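Local atomic coordinates of minor fimbrium subunit Mfa5 (Porphyromonas gingivalis ATCC 33277, PDB entry 6TO1), a protein that serves as an accessory subunit of the minor fimbriae, surface pili that mediate biofilm formation and adhesion to host cells and to other oral bacteria. Residues A[128-134]-A[172-178]; A[356-362]-A[375-380]. All blocks are in the same frame, centred on the assembly; numbering follows the deposited sequence. Where two conformers were deposited one is given.

Interaction 1: A[128-134]-A[172-178]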
ATOM      1  N   VAL A 128       1.808 -22.437  -2.287  1.00 18.23           N
ATOM      2  CA  VAL A 128       2.933 -23.188  -2.843  1.00 15.76           C
ATOM      3  C   VAL A 128       2.675 -24.663  -2.614  1.00 17.17           C
ATOM      4  O   VAL A 128       2.294 -25.058  -1.506  1.00 18.34           O
ATOM      5  CB  VAL A 128       4.267 -22.791  -2.175  1.00 16.90           C
ATOM      6  CG1 VAL A 128       5.423 -23.600  -2.736  1.00 18.82           C
ATOM      7  CG2 VAL A 128       4.488 -21.293  -2.294  1.00 17.57           C
ATOM      8  N   VAL A 129       2.888 -25.476  -3.643  1.00 15.58           N
ATOM      9  CA  VAL A 129       2.901 -26.922  -3.485  1.00 16.63           C
ATOM     10  C   VAL A 129       4.300 -27.408  -3.806  1.00 19.53           C
ATOM     11  O   VAL A 129       4.777 -27.249  -4.938  1.00 17.38           O
ATOM     12  CB  VAL A 129       1.889 -27.658  -4.385  1.00 14.71           C
ATOM     13  CG1 VAL A 129       1.938 -29.163  -4.019  1.00 16.54           C
ATOM     14  CG2 VAL A 129       0.502 -27.097  -4.237  1.00 18.60           C
ATOM     15  N   MET A 130       4.958 -28.002  -2.819  0.54 18.52           N
ATOM     16  CA  MET A 130       6.259 -28.611  -3.014  0.54 18.29           C
ATOM     17  C   MET A 130       6.052 -30.072  -3.380  0.54 18.49           C
ATOM     18  O   MET A 130       5.239 -30.764  -2.756  0.54 16.93           O
ATOM     19  CB  MET A 130       7.101 -28.499  -1.748  0.54 17.80           C
ATOM     20  CG  MET A 130       7.469 -27.077  -1.380  0.54 19.85           C
ATOM     21  SD  MET A 130       8.372 -27.032   0.181  0.54 21.24           S
ATOM     22  CE  MET A 130       9.941 -27.776  -0.263  0.54 18.46           C
ATOM     23  N   VAL A 131       6.797 -30.530  -4.389  1.00 16.60           N
ATOM     24  CA  VAL A 131       6.685 -31.900  -4.939  1.00 15.40           C
ATOM     25  C   VAL A 131       8.085 -32.505  -4.959  1.00 16.98           C
ATOM     26  O   VAL A 131       8.954 -32.043  -5.725  1.00 17.97           O
ATOM     27  CB  VAL A 131       6.081 -31.885  -6.358  1.00 16.08           C
ATOM     28  CG1 VAL A 131       5.858 -33.284  -6.885  1.00 15.80           C
ATOM     29  CG2 VAL A 131       4.801 -31.062  -6.359  1.00 15.10           C
ATOM     30  N   ILE A 132       8.303 -33.564  -4.171  1.00 18.54           N
ATOM     31  CA  ILE A 132       9.641 -34.120  -3.982  1.00 17.08           C
ATOM     32  C   ILE A 132       9.694 -35.562  -4.482  1.00 17.86           C
ATOM     33  O   ILE A 132       8.923 -36.417  -4.039  1.00 18.49           O
ATOM     34  CB  ILE A 132      10.111 -34.029  -2.514  1.00 19.44           C
ATOM     35  CG1 ILE A 132       9.893 -32.606  -1.977  1.00 24.78           C
ATOM     36  CG2 ILE A 132      11.597 -34.426  -2.390  1.00 19.01           C
ATOM     37  CD1 ILE A 132      10.446 -32.361  -0.573  1.00 22.83           C
ATOM     38  N   ASP A 133      10.642 -35.812  -5.393  1.00 17.78           N
ATOM     39  CA  ASP A 133      11.027 -37.124  -5.918  1.00 16.95           C
ATOM     40  C   ASP A 133      11.720 -37.932  -4.827  1.00 18.57           C
ATOM     41  O   ASP A 133      12.793 -37.539  -4.368  1.00 21.55           O
ATOM     42  CB  ASP A 133      11.952 -36.812  -7.088  1.00 18.57           C
ATOM     43  CG  ASP A 133      12.449 -38.013  -7.848  1.00 19.01           C
ATOM     44  OD1 ASP A 133      12.325 -39.177  -7.411  1.00 18.42           O
ATOM     45  OD2 ASP A 133      13.017 -37.750  -8.927  1.00 18.04           O
ATOM     46  N   GLN A 134      11.091 -39.020  -4.361  1.00 19.37           N
ATOM     47  CA  GLN A 134      11.747 -39.980  -3.467  1.00 21.21           C
ATOM     48  C   GLN A 134      11.941 -41.332  -4.153  1.00 21.19           C
ATOM     49  O   GLN A 134      11.851 -42.392  -3.518  1.00 21.95           O
ATOM     50  CB  GLN A 134      10.977 -40.137  -2.140  1.00 19.87           C
ATOM     51  CG  GLN A 134       9.591 -40.712  -2.216  1.00 18.72           C
ATOM     52  CD  GLN A 134       9.031 -41.121  -0.831  1.00 21.16           C
ATOM     53  OE1 GLN A 134       9.421 -40.583   0.203  1.00 24.69           O
ATOM     54  NE2 GLN A 134       8.123 -42.078  -0.827  1.00 22.52           N
ATOM     55  N   ILE A 172       1.911 -23.592   2.419  1.00 20.09           N
ATOM     56  CA  ILE A 172       2.685 -24.609   1.716  1.00 18.89           C
ATOM     57  C   ILE A 172       1.986 -25.949   1.875  1.00 22.25           C
ATOM     58  O   ILE A 172       1.615 -26.330   2.987  1.00 20.34           O
ATOM     59  CB  ILE A 172       4.131 -24.707   2.235  1.00 19.32           C
ATOM     60  CG1 ILE A 172       4.905 -23.405   2.064  1.00 22.01           C
ATOM     61  CG2 ILE A 172       4.895 -25.790   1.451  1.00 24.38           C
ATOM     62  CD1 ILE A 172       6.298 -23.438   2.697  1.00 26.26           C
ATOM     63  N   ALA A 173       1.810 -26.662   0.767  1.00 18.56           N
ATOM     64  CA  ALA A 173       1.385 -28.052   0.737  1.00 20.85           C
ATOM     65  C   ALA A 173       2.550 -28.911   0.242  1.00 17.09           C
ATOM     66  O   ALA A 173       3.522 -28.410  -0.345  1.00 17.93           O
ATOM     67  CB  ALA A 173       0.166 -28.242  -0.166  1.00 19.46           C
ATOM     68  N   LEU A 174       2.457 -30.212   0.516  1.00 17.64           N
ATOM     69  CA  LEU A 174       3.591 -31.094   0.297  1.00 18.93           C
ATOM     70  C   LEU A 174       3.165 -32.418  -0.312  1.00 19.96           C
ATOM     71  O   LEU A 174       2.285 -33.105   0.217  1.00 20.31           O
ATOM     72  CB  LEU A 174       4.341 -31.331   1.617  1.00 19.53           C
ATOM     73  CG  LEU A 174       5.588 -32.201   1.514  1.00 20.71           C
ATOM     74  CD1 LEU A 174       6.670 -31.534   0.653  1.00 20.05           C
ATOM     75  CD2 LEU A 174       6.103 -32.534   2.932  1.00 26.05           C
ATOM     76  N   VAL A 175       3.815 -32.749  -1.431  1.00 18.24           N
ATOM     77  CA  VAL A 175       3.656 -33.999  -2.155  1.00 18.92           C
ATOM     78  C   VAL A 175       5.022 -34.688  -2.271  1.00 16.32           C
ATOM     79  O   VAL A 175       6.034 -34.046  -2.557  1.00 18.16           O
ATOM     80  CB  VAL A 175       3.076 -33.742  -3.569  1.00 18.46           C
ATOM     81  CG1 VAL A 175       3.051 -35.046  -4.369  1.00 15.76           C
ATOM     82  CG2 VAL A 175       1.680 -33.133  -3.507  1.00 18.99           C
ATOM     83  N   SER A 176       5.052 -36.000  -2.077  1.00 20.09           N
ATOM     84  CA  SER A 176       6.211 -36.795  -2.452  1.00 21.42           C
ATOM     85  C   SER A 176       5.745 -37.804  -3.494  1.00 16.63           C
ATOM     86  O   SER A 176       4.545 -38.045  -3.664  1.00 17.54           O
ATOM     87  CB  SER A 176       6.846 -37.508  -1.259  1.00 21.45           C
ATOM     88  OG  SER A 176       6.002 -38.541  -0.786  1.00 19.77           O
ATOM     89  N   TYR A 177       6.697 -38.386  -4.222  1.00 16.72           N
ATOM     90  CA  TYR A 177       6.294 -39.400  -5.152  1.00 14.53           C
ATOM     91  C   TYR A 177       7.426 -40.376  -5.422  1.00 15.67           C
ATOM     92  O   TYR A 177       8.615 -40.046  -5.350  1.00 19.36           O
ATOM     93  CB  TYR A 177       5.790 -38.811  -6.488  1.00 17.16           C
ATOM     94  CG  TYR A 177       6.857 -38.139  -7.325  1.00 16.45           C
ATOM     95  CD1 TYR A 177       7.528 -38.828  -8.323  1.00 15.00           C
ATOM     96  CD2 TYR A 177       7.175 -36.808  -7.140  1.00 17.82           C
ATOM     97  CE1 TYR A 177       8.485 -38.217  -9.091  1.00 16.85           C
ATOM     98  CE2 TYR A 177       8.132 -36.201  -7.898  1.00 17.35           C
ATOM     99  CZ  TYR A 177       8.785 -36.904  -8.882  1.00 18.10           C
ATOM    100  OH  TYR A 177       9.739 -36.269  -9.659  1.00 16.21           O
ATOM    101  N   ASP A 178       7.009 -41.589  -5.732  1.00 17.91           N
ATOM    102  CA  ASP A 178       7.867 -42.634  -6.273  1.00 19.72           C
ATOM    103  C   ASP A 178       7.111 -43.223  -7.467  1.00 17.27           C
ATOM    104  O   ASP A 178       6.885 -42.528  -8.472  1.00 18.57           O
ATOM    105  CB  ASP A 178       8.215 -43.678  -5.211  1.00 18.45           C
ATOM    106  CG  ASP A 178       7.034 -44.084  -4.350  1.00 18.39           C
ATOM    107  OD1 ASP A 178       6.189 -44.880  -4.827  1.00 20.43           O
ATOM    108  OD2 ASP A 178       6.962 -43.593  -3.176  1.00 20.84           O
TER
HETATM  109  O   HOH W   1       7.106 -39.658   1.542  1.00 22.87           O

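Interaction 2: A[356-362]-A[375-380]. With PO4 (phosphate ion), chain D.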
ATOM      1  N   TYR A 356      -0.443 -21.434 -12.989  1.00 20.45           N
ATOM      2  CA  TYR A 356       0.504 -21.730 -11.931  1.00 20.62           C
ATOM      3  C   TYR A 356       1.932 -21.516 -12.428  1.00 21.35           C
ATOM      4  O   TYR A 356       2.248 -21.802 -13.583  1.00 22.16           O
ATOM      5  CB  TYR A 356       0.352 -23.167 -11.433  1.00 20.03           C
ATOM      6  CG  TYR A 356      -1.064 -23.587 -11.079  1.00 20.30           C
ATOM      7  CD1 TYR A 356      -2.034 -22.646 -10.735  1.00 19.50           C
ATOM      8  CD2 TYR A 356      -1.434 -24.915 -11.108  1.00 18.17           C
ATOM      9  CE1 TYR A 356      -3.329 -23.024 -10.413  1.00 21.10           C
ATOM     10  CE2 TYR A 356      -2.725 -25.305 -10.781  1.00 14.98           C
ATOM     11  CZ  TYR A 356      -3.673 -24.345 -10.458  1.00 15.21           C
ATOM     12  OH  TYR A 356      -4.950 -24.697 -10.137  1.00 19.47           O
ATOM     13  N   THR A 357       2.798 -21.029 -11.539  1.00 18.81           N
ATOM     14  CA  THR A 357       4.222 -20.878 -11.812  1.00 17.52           C
ATOM     15  C   THR A 357       4.932 -22.163 -11.407  1.00 20.95           C
ATOM     16  O   THR A 357       4.709 -22.677 -10.309  1.00 19.33           O
ATOM     17  CB  THR A 357       4.787 -19.686 -11.036  1.00 22.28           C
ATOM     18  OG1 THR A 357       4.123 -18.502 -11.471  1.00 22.79           O
ATOM     19  CG2 THR A 357       6.266 -19.535 -11.273  1.00 22.22           C
ATOM     20  N   ILE A 358       5.785 -22.672 -12.286  1.00 18.33           N
ATOM     21  CA  ILE A 358       6.461 -23.938 -12.046  1.00 16.78           C
ATOM     22  C   ILE A 358       7.949 -23.692 -11.916  1.00 16.52           C
ATOM     23  O   ILE A 358       8.586 -23.216 -12.864  1.00 17.36           O
ATOM     24  CB  ILE A 358       6.214 -24.974 -13.162  1.00 14.65           C
ATOM     25  CG1 ILE A 358       4.763 -24.934 -13.585  1.00 20.46           C
ATOM     26  CG2 ILE A 358       6.684 -26.338 -12.689  1.00 18.26           C
ATOM     27  CD1 ILE A 358       3.784 -25.249 -12.517  1.00 24.15           C
ATOM     28  N   HIS A 359       8.508 -24.109 -10.779  1.00 19.08           N
ATOM     29  CA  HIS A 359       9.937 -24.119 -10.527  1.00 17.26           C
ATOM     30  C   HIS A 359      10.434 -25.558 -10.491  1.00 17.92           C
ATOM     31  O   HIS A 359       9.783 -26.429  -9.900  1.00 17.96           O
ATOM     32  CB  HIS A 359      10.270 -23.484  -9.181  1.00 18.73           C
ATOM     33  CG  HIS A 359       9.565 -22.199  -8.925  1.00 20.45           C
ATOM     34  ND1 HIS A 359      10.196 -20.978  -9.040  1.00 20.15           N
ATOM     35  CD2 HIS A 359       8.292 -21.937  -8.549  1.00 20.40           C
ATOM     36  CE1 HIS A 359       9.331 -20.020  -8.757  1.00 19.15           C
ATOM     37  NE2 HIS A 359       8.174 -20.575  -8.444  1.00 23.57           N
ATOM     38  N   THR A 360      11.584 -25.815 -11.093  1.00 18.07           N
ATOM     39  CA  THR A 360      12.148 -27.153 -11.016  1.00 18.67           C
ATOM     40  C   THR A 360      13.585 -27.042 -10.533  1.00 20.94           C
ATOM     41  O   THR A 360      14.308 -26.109 -10.870  1.00 19.60           O
ATOM     42  CB  THR A 360      12.108 -27.905 -12.359  1.00 17.29           C
ATOM     43  OG1 THR A 360      12.797 -27.126 -13.343  1.00 16.65           O
ATOM     44  CG2 THR A 360      10.690 -28.134 -12.804  1.00 16.98           C
ATOM     45  N   ILE A 361      14.001 -28.039  -9.768  1.00 16.92           N
ATOM     46  CA  ILE A 361      15.325 -28.070  -9.164  1.00 14.34           C
ATOM     47  C   ILE A 361      15.897 -29.439  -9.459  1.00 17.02           C
ATOM     48  O   ILE A 361      15.298 -30.449  -9.093  1.00 19.69           O
ATOM     49  CB  ILE A 361      15.265 -27.811  -7.648  1.00 18.60           C
ATOM     50  CG1 ILE A 361      14.552 -26.491  -7.377  1.00 22.02           C
ATOM     51  CG2 ILE A 361      16.648 -27.834  -7.064  1.00 20.57           C
ATOM     52  CD1 ILE A 361      14.312 -26.250  -5.897  1.00 23.74           C
ATOM     53  N   GLY A 362      17.058 -29.484 -10.111  1.00 19.70           N
ATOM     54  CA  GLY A 362      17.618 -30.735 -10.576  1.00 17.60           C
ATOM     55  C   GLY A 362      18.707 -31.222  -9.638  1.00 20.31           C
ATOM     56  O   GLY A 362      19.731 -30.562  -9.469  1.00 20.61           O
ATOM     57  N   LEU A 375      13.624 -31.086 -17.062  1.00 18.03           N
ATOM     58  CA  LEU A 375      13.207 -30.185 -15.989  1.00 14.54           C
ATOM     59  C   LEU A 375      13.148 -28.730 -16.448  1.00 15.66           C
ATOM     60  O   LEU A 375      12.304 -27.973 -15.975  1.00 16.25           O
ATOM     61  CB  LEU A 375      14.137 -30.343 -14.778  1.00 17.48           C
ATOM     62  CG  LEU A 375      13.995 -31.707 -14.057  1.00 16.95           C
ATOM     63  CD1 LEU A 375      15.099 -31.804 -13.010  1.00 21.83           C
ATOM     64  CD2 LEU A 375      12.648 -31.847 -13.406  1.00 23.39           C
ATOM     65  N   LYS A 376      14.008 -28.320 -17.375  1.00 16.15           N
ATOM     66  CA  LYS A 376      13.905 -26.960 -17.885  1.00 17.02           C
ATOM     67  C   LYS A 376      12.574 -26.735 -18.593  1.00 18.73           C
ATOM     68  O   LYS A 376      11.952 -25.682 -18.438  1.00 18.45           O
ATOM     69  CB  LYS A 376      15.059 -26.648 -18.839  1.00 20.16           C
ATOM     70  CG  LYS A 376      16.364 -26.416 -18.172  1.00 23.10           C
ATOM     71  CD  LYS A 376      17.482 -26.132 -19.228  1.00 23.72           C
ATOM     72  CE  LYS A 376      18.841 -26.183 -18.591  1.00 30.13           C
ATOM     73  NZ  LYS A 376      19.856 -25.769 -19.598  1.00 42.66           N
ATOM     74  N   LEU A 377      12.115 -27.720 -19.377  1.00 17.53           N
ATOM     75  CA  LEU A 377      10.866 -27.560 -20.112  1.00 17.69           C
ATOM     76  C   LEU A 377       9.649 -27.702 -19.203  1.00 18.61           C
ATOM     77  O   LEU A 377       8.566 -27.224 -19.547  1.00 19.11           O
ATOM     78  CB  LEU A 377      10.807 -28.586 -21.248  1.00 15.71           C
ATOM     79  CG  LEU A 377      11.755 -28.336 -22.420  1.00 22.28           C
ATOM     80  CD1 LEU A 377      11.463 -29.337 -23.563  1.00 22.67           C
ATOM     81  CD2 LEU A 377      11.678 -26.939 -22.950  1.00 27.67           C
ATOM     82  N   THR A 378       9.794 -28.431 -18.084  1.00 14.73           N
ATOM     83  CA  THR A 378       8.741 -28.592 -17.105  1.00 14.09           C
ATOM     84  C   THR A 378       8.501 -27.283 -16.357  1.00 14.61           C
ATOM     85  O   THR A 378       7.351 -26.926 -16.068  1.00 17.71           O
ATOM     86  CB  THR A 378       9.128 -29.703 -16.112  1.00 18.13           C
ATOM     87  OG1 THR A 378       9.395 -30.929 -16.796  1.00 20.87           O
ATOM     88  CG2 THR A 378       8.033 -29.940 -15.119  1.00 16.04           C
ATOM     89  N   ALA A 379       9.573 -26.522 -16.113  1.00 17.26           N
ATOM     90  CA  ALA A 379       9.462 -25.245 -15.431  1.00 14.74           C
ATOM     91  C   ALA A 379       8.790 -24.203 -16.325  1.00 19.01           C
ATOM     92  O   ALA A 379       8.648 -24.377 -17.539  1.00 17.37           O
ATOM     93  CB  ALA A 379      10.841 -24.732 -15.028  1.00 18.72           C
ATOM     94  N   THR A 380       8.396 -23.092 -15.701  1.00 16.82           N
ATOM     95  CA  THR A 380       7.746 -22.012 -16.435  1.00 19.03           C
ATOM     96  C   THR A 380       8.619 -21.517 -17.577  1.00 19.72           C
ATOM     97  O   THR A 380       8.120 -21.225 -18.670  1.00 20.08           O
ATOM     98  CB  THR A 380       7.422 -20.868 -15.480  1.00 19.96           C
ATOM     99  OG1 THR A 380       6.265 -21.214 -14.711  1.00 19.64           O
ATOM    100  CG2 THR A 380       7.110 -19.565 -16.228  1.00 22.27           C
TER
HETATM  101  P   PO4 D1103      22.261 -28.832 -19.230  1.00 43.10           P
HETATM  102  O1  PO4 D1103      22.050 -28.172 -17.885  1.00 47.07           O
HETATM  103  O2  PO4 D1103      21.261 -28.310 -20.238  1.00 65.81           O
HETATM  104  O3  PO4 D1103      23.630 -28.501 -19.781  1.00 57.98           O
HETATM  105  O4  PO4 D1103      22.111 -30.328 -19.110  1.00 44.53           O
HETATM  106  O   HOH W   2       3.909 -20.721 -15.612  1.00 26.73           O

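Interaction 1: A[128-134]-A[172-178]
Strands 128-133 and 172-177 run parallel in exact register, Val128 beside Ile172 through Asp133 beside Tyr177, their axes 4.6 Å apart at closest approach and 19° from parallel. They are the two strands of a right-handed beta-alpha-beta crossover through helix 143-160, within the Rossmann-like sheet of the von Willebrand factor A domain. Backbone bonds leave alternate residues of each strand, from Ala173 N to Val128 O (2.8 Å) through to Gln134 N with Tyr177 O (2.9 Å), just past the end of the strand pair. On the sheet face of Val129, Val131, Ala173 and Val175, CG1 of Val129 meets CG2 of Val175 at 4.0 Å, and helix 209-220 covers the layer. The other face is apolar up to Ser176: Leu174 CD1 touches both Met130 CB and Ile132 CD1. Near the C-terminal ends polar groups take over. Tyr177 has CG between its backbone N and carbonyl carbon (chi1 68°), which brings the ring over to the neighbouring strand; Asp133 CA sits over one face, 3.9 Å from the centroid, a CH-pi contact. The Tyr177 hydroxyl bonds to Thr209. The Asp133 side chain, about 4 Å from the bound magnesium at its nearest atom, bonds to Ser135, a ligand of that ion, and to Ser234, consistent with a second-shell place at the metal site. A water joins Gln134 OE1 to Ser176 OG. The Gln134 amide lies nearly coplanar with the Asp178 carboxylate, which also bonds to His182, and its NE2 meets Asp178 OD2 at 3.0 Å, in the amide plane.

Interaction 2: A[356-362]-A[375-380]
Thr380 grips Ile358 at both of its backbone polar atoms, pairing with a strand residue although it lies just past the end of helix 369-378. Its OG1 accepts from Ile358 N at 2.9 Å in an almost straight bond (178° at the hydrogen), while its own N donates to Ile358 O at 2.8 Å. With OG1 beside its own backbone N (chi1 -77°), Thr380 turns acceptor and donor to the same side, toward Ile358. A water links this OG1 to Tyr356 O. The helix belongs to the beta-alpha-beta unit formed by strand 357-362, helix 369-378 and strand 385-387, and its last turn lies against the strand. There Thr360 OG1 donates to Leu375 O at 2.8 Å from above the carbonyl plane, 61° out of it; Ala379 N, closing the final helical turn, reaches that oxygen from the opposite face. Methyl groups fill in around these bonds: Ala379 CB stands 3.5 Å from Thr360 OG1, and Thr360 CG2 meets Thr378 CG2 at 4.0 Å. Ile358 CG2 approaches Thr378 O. Farther along the strand, Leu375 CD1 lies 3.7 Å from Gly362 CA, and Leu375 also touches Phe385 and Leu232. Lys376 points away from the strand, forming a salt bridge with Glu382 and donating through NZ to a phosphate ion probably from the crystallisation liquor. Neutral hydroxyl and peptide groups, rather than charges, therefore make the polar connections between helix end and strand, and Leu375 O takes the Thr360 hydroxyl without giving up its helical bond.

How the interactions relate
Along the chain, interaction 1 comes first: strand 126-133 leaves through helix 143-160 and returns as strand 170-177, closing a loop of 37 residues between its segments. Only after a long passage through strand 227-234 and the calcium-bearing region does interaction 2 open, closing a shorter loop of 12 residues around helix 369-378. The two are in series, neither nested nor crossed. The centres of interactions 1 and 2 lie about 14 Å apart and their nearest atoms about 6 Å apart, without touching. Strand 227-234 separates them in the six-stranded sheet, pairing with 126-133 and with 357-362. Interaction 1 thus joins two strands within the sheet, while interaction 2 fastens a helix end onto it.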